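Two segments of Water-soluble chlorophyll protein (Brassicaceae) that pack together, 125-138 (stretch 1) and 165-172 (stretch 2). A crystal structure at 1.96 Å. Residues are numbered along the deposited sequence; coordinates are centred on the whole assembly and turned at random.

Stretch 1 125-138: KIEEATGAHTYKLT
Stretch 2, residues 165-172: KTLFVKFV

Stretch 1 is a hairpin. Its two arms pair through K125 with T138 and E127 with K136, for example K136 N to E127 O at 2.8 Å. A type II turn from G131 to T134 closes it, with T134 N to G131 O at 3.1 Å. G131 has phi/psi 140/130, where a CB would jam against the preceding carbonyl, so glycine suits the site. T134 OG1 donates to A132 O at 3.0 Å.

Stretch 2 is extended from T166, and V169 to V172 lie in a strand that continues beyond the stretch. The axes of strands 169-172 and 135-138 pass 6.1 Å apart at 100°. Y135 and V169 form a single antiparallel bridge, CA to CA 5.3 Å, with T134 beside K170 and K136 beside F168. Y135 and V169 are extended, phi/psi -135/172 and -133/164. Y135 N donates to V169 O at 2.8 Å, and V169 N donates to Y135 O at 2.9 Å. The same carbonyls receive CA-H contacts: T134 CA to V169 O at 3.5 Å and F168 CA to Y135 O at 3.4 Å.

One water extends the link. It accepts from L137 N at 2.9 Å and donates to L167 O at 2.6 Å.

The buried apolar cluster centres on F171 (chi1 m, chi2 -68°). F171 CE2 lies 3.8 Å from I126 CG2 and 3.6 Å from Y135 CD1. L137 CD2 is 4.3 Å from F171 CZ. I126 and L137 (both m, t) meet the edge of the F171 ring. The Y135 ring (m, 89°) lies oblique to it, centroids 5.6 Å apart, planes at 33°. V169 (m) puts CG2 4.4 Å from Y135 CB.

A second apolar contact is more open. F168 (m, -71°) places CD1 3.6 Å from A129 CB. K136 and K170 (both chi1 p) lead their ends away, which keeps their charges off the contact. In all, 485 Å² is buried.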

ATOM      1  N   LYS A 125      14.340   3.587  30.263  1.00 36.59           N
ATOM      2  CA  LYS A 125      14.473   2.798  31.479  1.00 35.67           C
ATOM      3  C   LYS A 125      13.238   1.952  31.649  1.00 36.69           C
ATOM      4  O   LYS A 125      12.129   2.408  31.329  1.00 35.28           O
ATOM      5  CB  LYS A 125      14.554   3.708  32.691  1.00 38.07           C
ATOM      6  CG  LYS A 125      15.698   4.701  32.628  1.00 39.39           C
ATOM      7  CD  LYS A 125      15.634   5.613  33.843  1.00 38.29           C
ATOM      8  CE  LYS A 125      16.919   6.404  33.985  1.00 39.22           C
ATOM      9  NZ  LYS A 125      16.813   7.424  35.050  1.00 38.41           N
ATOM     10  N   ILE A 126      13.440   0.739  32.154  1.00 31.34           N
ATOM     11  CA  ILE A 126      12.360  -0.132  32.513  1.00 34.99           C
ATOM     12  C   ILE A 126      12.067   0.119  33.980  1.00 38.11           C
ATOM     13  O   ILE A 126      13.010   0.166  34.763  1.00 39.30           O
ATOM     14  CB  ILE A 126      12.741  -1.590  32.285  1.00 33.15           C
ATOM     15  CG1 ILE A 126      13.121  -1.791  30.802  1.00 34.00           C
ATOM     16  CG2 ILE A 126      11.600  -2.491  32.732  1.00 34.14           C
ATOM     17  CD1 ILE A 126      13.687  -3.156  30.474  1.00 34.01           C
ATOM     18  N   GLU A 127      10.802   0.320  34.354  1.00 38.62           N
ATOM     19  CA  GLU A 127      10.452   0.516  35.780  1.00 37.76           C
ATOM     20  C   GLU A 127       9.323  -0.422  36.197  1.00 40.55           C
ATOM     21  O   GLU A 127       8.468  -0.800  35.378  1.00 37.53           O
ATOM     22  CB  GLU A 127      10.059   1.957  36.112  1.00 35.99           C
ATOM     23  CG  GLU A 127      10.999   3.061  35.675  1.00 40.61           C
ATOM     24  CD  GLU A 127      12.272   3.157  36.530  1.00 42.68           C
ATOM     25  OE1 GLU A 127      12.418   2.375  37.496  1.00 41.70           O
ATOM     26  OE2 GLU A 127      13.151   3.983  36.216  1.00 35.49           O
ATOM     27  N   GLU A 128       9.342  -0.796  37.485  1.00 39.13           N
ATOM     28  CA  GLU A 128       8.282  -1.607  38.120  1.00 46.98           C
ATOM     29  C   GLU A 128       6.936  -0.889  38.040  1.00 43.49           C
ATOM     30  O   GLU A 128       6.860   0.310  38.201  1.00 44.51           O
ATOM     31  CB  GLU A 128       8.628  -1.964  39.599  1.00 46.08           C
ATOM     32  N   ALA A 129       5.891  -1.634  37.716  1.00 49.03           N
ATOM     33  CA  ALA A 129       4.512  -1.156  37.800  1.00 51.24           C
ATOM     34  C   ALA A 129       3.767  -2.071  38.754  1.00 66.08           C
ATOM     35  O   ALA A 129       4.221  -3.194  39.054  1.00 69.34           O
ATOM     36  CB  ALA A 129       3.860  -1.238  36.448  1.00 51.58           C
ATOM     37  N   THR A 130       2.595  -1.631  39.192  1.00 72.16           N
ATOM     38  CA  THR A 130       1.756  -2.466  40.072  1.00 76.03           C
ATOM     39  C   THR A 130       1.112  -3.621  39.253  1.00 78.73           C
ATOM     40  O   THR A 130       0.302  -3.404  38.338  1.00 75.44           O
ATOM     41  CB  THR A 130       0.755  -1.595  40.870  1.00 73.39           C
ATOM     42  OG1 THR A 130       0.506  -0.375  40.154  1.00 75.68           O
ATOM     43  CG2 THR A 130       1.338  -1.211  42.256  1.00 68.53           C
ATOM     44  N   GLY A 131       1.531  -4.848  39.570  1.00 69.49           N
ATOM     45  CA  GLY A 131       1.266  -6.010  38.727  1.00 67.33           C
ATOM     46  C   GLY A 131       2.480  -6.934  38.664  1.00 68.68           C
ATOM     47  O   GLY A 131       3.613  -6.503  38.410  1.00 69.51           O
ATOM     48  N   ALA A 132       2.239  -8.217  38.897  1.00 71.19           N
ATOM     49  CA  ALA A 132       3.300  -9.215  38.876  1.00 77.53           C
ATOM     50  C   ALA A 132       3.911  -9.308  37.472  1.00 71.17           C
ATOM     51  O   ALA A 132       3.183  -9.402  36.489  1.00 63.76           O
ATOM     52  CB  ALA A 132       2.746 -10.567  39.309  1.00 79.30           C
ATOM     53  N   HIS A 133       5.244  -9.272  37.400  1.00 71.19           N
ATOM     54  CA  HIS A 133       5.991  -9.279  36.135  1.00 75.59           C
ATOM     55  C   HIS A 133       5.455  -8.220  35.170  1.00 67.21           C
ATOM     56  O   HIS A 133       5.484  -8.443  33.943  1.00 61.29           O
ATOM     57  CB  HIS A 133       5.925 -10.650  35.438  1.00 83.62           C
ATOM     58  CG  HIS A 133       6.146 -11.821  36.344  1.00 89.44           C
ATOM     59  ND1 HIS A 133       7.372 -12.111  36.909  1.00 92.41           N
ATOM     60  CD2 HIS A 133       5.298 -12.797  36.756  1.00 87.24           C
ATOM     61  CE1 HIS A 133       7.264 -13.204  37.645  1.00 92.93           C
ATOM     62  NE2 HIS A 133       6.019 -13.641  37.566  1.00 93.40           N
ATOM     63  N   THR A 134       4.955  -7.107  35.737  1.00 54.81           N
ATOM     64  CA  THR A 134       4.447  -5.960  34.991  1.00 48.51           C
ATOM     65  C   THR A 134       5.344  -4.718  35.084  1.00 43.98           C
ATOM     66  O   THR A 134       5.743  -4.321  36.155  1.00 44.49           O
ATOM     67  CB  THR A 134       3.073  -5.563  35.501  1.00 49.98           C
ATOM     68  OG1 THR A 134       2.253  -6.726  35.472  1.00 55.82           O
ATOM     69  CG2 THR A 134       2.448  -4.479  34.645  1.00 41.33           C
ATOM     70  N   TYR A 135       5.632  -4.092  33.943  1.00 34.77           N
ATOM     71  CA  TYR A 135       6.541  -2.961  33.946  1.00 33.72           C
ATOM     72  C   TYR A 135       6.012  -1.828  33.107  1.00 33.52           C
ATOM     73  O   TYR A 135       4.972  -1.948  32.410  1.00 35.61           O
ATOM     74  CB  TYR A 135       7.908  -3.399  33.448  1.00 34.75           C
ATOM     75  CG  TYR A 135       8.550  -4.469  34.309  1.00 34.76           C
ATOM     76  CD1 TYR A 135       8.328  -5.817  34.055  1.00 37.51           C
ATOM     77  CD2 TYR A 135       9.329  -4.139  35.391  1.00 36.00           C
ATOM     78  CE1 TYR A 135       8.908  -6.804  34.838  1.00 37.48           C
ATOM     79  CE2 TYR A 135       9.918  -5.118  36.198  1.00 36.17           C
ATOM     80  CZ  TYR A 135       9.692  -6.440  35.918  1.00 37.40           C
ATOM     81  OH  TYR A 135      10.273  -7.416  36.680  1.00 39.91           O
ATOM     82  N   LYS A 136       6.702  -0.708  33.201  1.00 31.91           N
ATOM     83  CA  LYS A 136       6.484   0.388  32.285  1.00 33.04           C
ATOM     84  C   LYS A 136       7.841   0.798  31.796  1.00 29.02           C
ATOM     85  O   LYS A 136       8.851   0.379  32.377  1.00 30.10           O
ATOM     86  CB  LYS A 136       5.780   1.570  32.940  1.00 35.10           C
ATOM     87  CG  LYS A 136       6.584   2.180  34.055  1.00 40.00           C
ATOM     88  CD  LYS A 136       5.875   3.355  34.713  1.00 42.84           C
ATOM     89  CE  LYS A 136       6.651   3.725  35.956  1.00 48.33           C
ATOM     90  NZ  LYS A 136       6.126   4.954  36.585  1.00 52.36           N
ATOM     91  N   LEU A 137       7.836   1.538  30.688  1.00 26.42           N
ATOM     92  CA  LEU A 137       9.045   2.100  30.067  1.00 27.94           C
ATOM     93  C   LEU A 137       9.002   3.586  30.116  1.00 28.84           C
ATOM     94  O   LEU A 137       7.946   4.172  29.879  1.00 31.66           O
ATOM     95  CB  LEU A 137       9.107   1.683  28.634  1.00 28.41           C
ATOM     96  CG  LEU A 137       8.962   0.189  28.349  1.00 33.02           C
ATOM     97  CD1 LEU A 137       8.764   0.045  26.853  1.00 32.49           C
ATOM     98  CD2 LEU A 137      10.212  -0.512  28.826  1.00 33.09           C
ATOM     99  N   THR A 138      10.122   4.202  30.468  1.00 32.37           N
ATOM    100  CA  THR A 138      10.218   5.646  30.472  1.00 33.24           C
ATOM    101  C   THR A 138      11.355   6.120  29.579  1.00 31.45           C
ATOM    102  O   THR A 138      12.210   5.334  29.141  1.00 36.73           O
ATOM    103  CB  THR A 138      10.459   6.268  31.889  1.00 36.69           C
ATOM    104  OG1 THR A 138      11.762   5.921  32.337  1.00 36.59           O
ATOM    105  CG2 THR A 138       9.454   5.841  32.940  1.00 37.61           C
ATOM    106  N   LYS A 165      -2.322   7.390  30.353  1.00 32.00           N
ATOM    107  CA  LYS A 165      -1.955   6.809  29.091  1.00 31.56           C
ATOM    108  C   LYS A 165      -0.827   5.794  29.153  1.00 33.12           C
ATOM    109  O   LYS A 165      -0.474   5.209  28.120  1.00 30.32           O
ATOM    110  CB  LYS A 165      -1.610   7.874  28.097  1.00 31.57           C
ATOM    111  CG  LYS A 165      -2.813   8.664  27.651  1.00 32.14           C
ATOM    112  CD  LYS A 165      -2.342   9.580  26.566  1.00 34.61           C
ATOM    113  CE  LYS A 165      -3.448  10.542  26.235  1.00 34.94           C
ATOM    114  NZ  LYS A 165      -2.862  11.820  25.822  1.00 38.83           N
ATOM    115  N   THR A 166      -0.286   5.551  30.338  1.00 34.77           N
ATOM    116  CA  THR A 166       0.851   4.626  30.476  1.00 32.88           C
ATOM    117  C   THR A 166       0.554   3.246  29.894  1.00 30.48           C
ATOM    118  O   THR A 166      -0.547   2.723  30.035  1.00 27.61           O
ATOM    119  CB  THR A 166       1.223   4.522  31.935  1.00 32.14           C
ATOM    120  OG1 THR A 166       1.671   5.822  32.330  1.00 32.26           O
ATOM    121  CG2 THR A 166       2.362   3.499  32.167  1.00 32.35           C
ATOM    122  N   LEU A 167       1.538   2.706  29.191  1.00 31.50           N
ATOM    123  CA  LEU A 167       1.468   1.358  28.639  1.00 28.41           C
ATOM    124  C   LEU A 167       2.140   0.399  29.586  1.00 30.98           C
ATOM    125  O   LEU A 167       3.347   0.500  29.800  1.00 30.72           O
ATOM    126  CB  LEU A 167       2.156   1.311  27.271  1.00 26.93           C
ATOM    127  CG  LEU A 167       2.135  -0.111  26.657  1.00 29.06           C
ATOM    128  CD1 LEU A 167       0.709  -0.578  26.363  1.00 29.80           C
ATOM    129  CD2 LEU A 167       2.969  -0.025  25.378  1.00 33.35           C
ATOM    130  N   PHE A 168       1.366  -0.538  30.129  1.00 27.60           N
ATOM    131  CA  PHE A 168       1.892  -1.559  31.006  1.00 31.43           C
ATOM    132  C   PHE A 168       2.209  -2.824  30.215  1.00 25.62           C
ATOM    133  O   PHE A 168       1.362  -3.305  29.441  1.00 31.01           O
ATOM    134  CB  PHE A 168       0.916  -1.799  32.175  1.00 32.53           C
ATOM    135  CG  PHE A 168       0.708  -0.568  33.016  1.00 35.80           C
ATOM    136  CD1 PHE A 168       1.717  -0.105  33.843  1.00 36.06           C
ATOM    137  CD2 PHE A 168      -0.482   0.158  32.946  1.00 38.41           C
ATOM    138  CE1 PHE A 168       1.542   1.040  34.603  1.00 41.87           C
ATOM    139  CE2 PHE A 168      -0.646   1.316  33.692  1.00 38.70           C
ATOM    140  CZ  PHE A 168       0.354   1.748  34.530  1.00 38.37           C
ATOM    141  N   VAL A 169       3.410  -3.356  30.427  1.00 26.10           N
ATOM    142  CA  VAL A 169       3.908  -4.486  29.635  1.00 28.98           C
ATOM    143  C   VAL A 169       4.514  -5.587  30.451  1.00 29.66           C
ATOM    144  O   VAL A 169       4.929  -5.395  31.562  1.00 30.61           O
ATOM    145  CB  VAL A 169       5.029  -4.026  28.619  1.00 29.48           C
ATOM    146  CG1 VAL A 169       4.480  -2.931  27.733  1.00 30.15           C
ATOM    147  CG2 VAL A 169       6.288  -3.499  29.351  1.00 29.73           C
ATOM    148  N   LYS A 170       4.653  -6.718  29.800  1.00 33.22           N
ATOM    149  CA  LYS A 170       5.477  -7.769  30.316  1.00 38.53           C
ATOM    150  C   LYS A 170       6.401  -8.241  29.165  1.00 37.70           C
ATOM    151  O   LYS A 170       6.154  -7.921  27.965  1.00 31.36           O
ATOM    152  CB  LYS A 170       4.598  -8.855  30.897  1.00 40.00           C
ATOM    153  CG  LYS A 170       3.645  -9.476  29.898  1.00 52.53           C
ATOM    154  CD  LYS A 170       2.692 -10.441  30.600  1.00 57.18           C
ATOM    155  CE  LYS A 170       2.418 -11.679  29.744  1.00 57.99           C
ATOM    156  NZ  LYS A 170       2.115 -11.419  28.307  1.00 50.82           N
ATOM    157  N   PHE A 171       7.479  -8.928  29.543  1.00 32.26           N
ATOM    158  CA  PHE A 171       8.525  -9.332  28.625  1.00 33.78           C
ATOM    159  C   PHE A 171       8.485 -10.828  28.494  1.00 39.53           C
ATOM    160  O   PHE A 171       8.563 -11.572  29.492  1.00 42.33           O
ATOM    161  CB  PHE A 171       9.861  -8.889  29.166  1.00 34.92           C
ATOM    162  CG  PHE A 171       9.949  -7.405  29.404  1.00 32.17           C
ATOM    163  CD1 PHE A 171       9.935  -6.503  28.352  1.00 35.45           C
ATOM    164  CD2 PHE A 171      10.026  -6.897  30.691  1.00 34.97           C
ATOM    165  CE1 PHE A 171       9.993  -5.132  28.586  1.00 33.49           C
ATOM    166  CE2 PHE A 171      10.105  -5.527  30.936  1.00 32.80           C
ATOM    167  CZ  PHE A 171      10.068  -4.646  29.880  1.00 36.20           C
ATOM    168  N   VAL A 172       8.351 -11.281  27.269  1.00 36.97           N
ATOM    169  CA  VAL A 172       8.092 -12.682  27.044  1.00 40.06           C
ATOM    170  C   VAL A 172       9.265 -13.207  26.250  1.00 41.14           C
ATOM    171  O   VAL A 172       9.474 -12.791  25.084  1.00 40.37           O
ATOM    172  CB  VAL A 172       6.794 -12.854  26.288  1.00 37.25           C
ATOM    173  CG1 VAL A 172       6.571 -14.316  25.916  1.00 42.83           C
ATOM    174  CG2 VAL A 172       5.663 -12.311  27.145  1.00 42.02           C
TER
HETATM  175  O   HOH W   1       5.330   2.175  29.406  1.00 30.55           O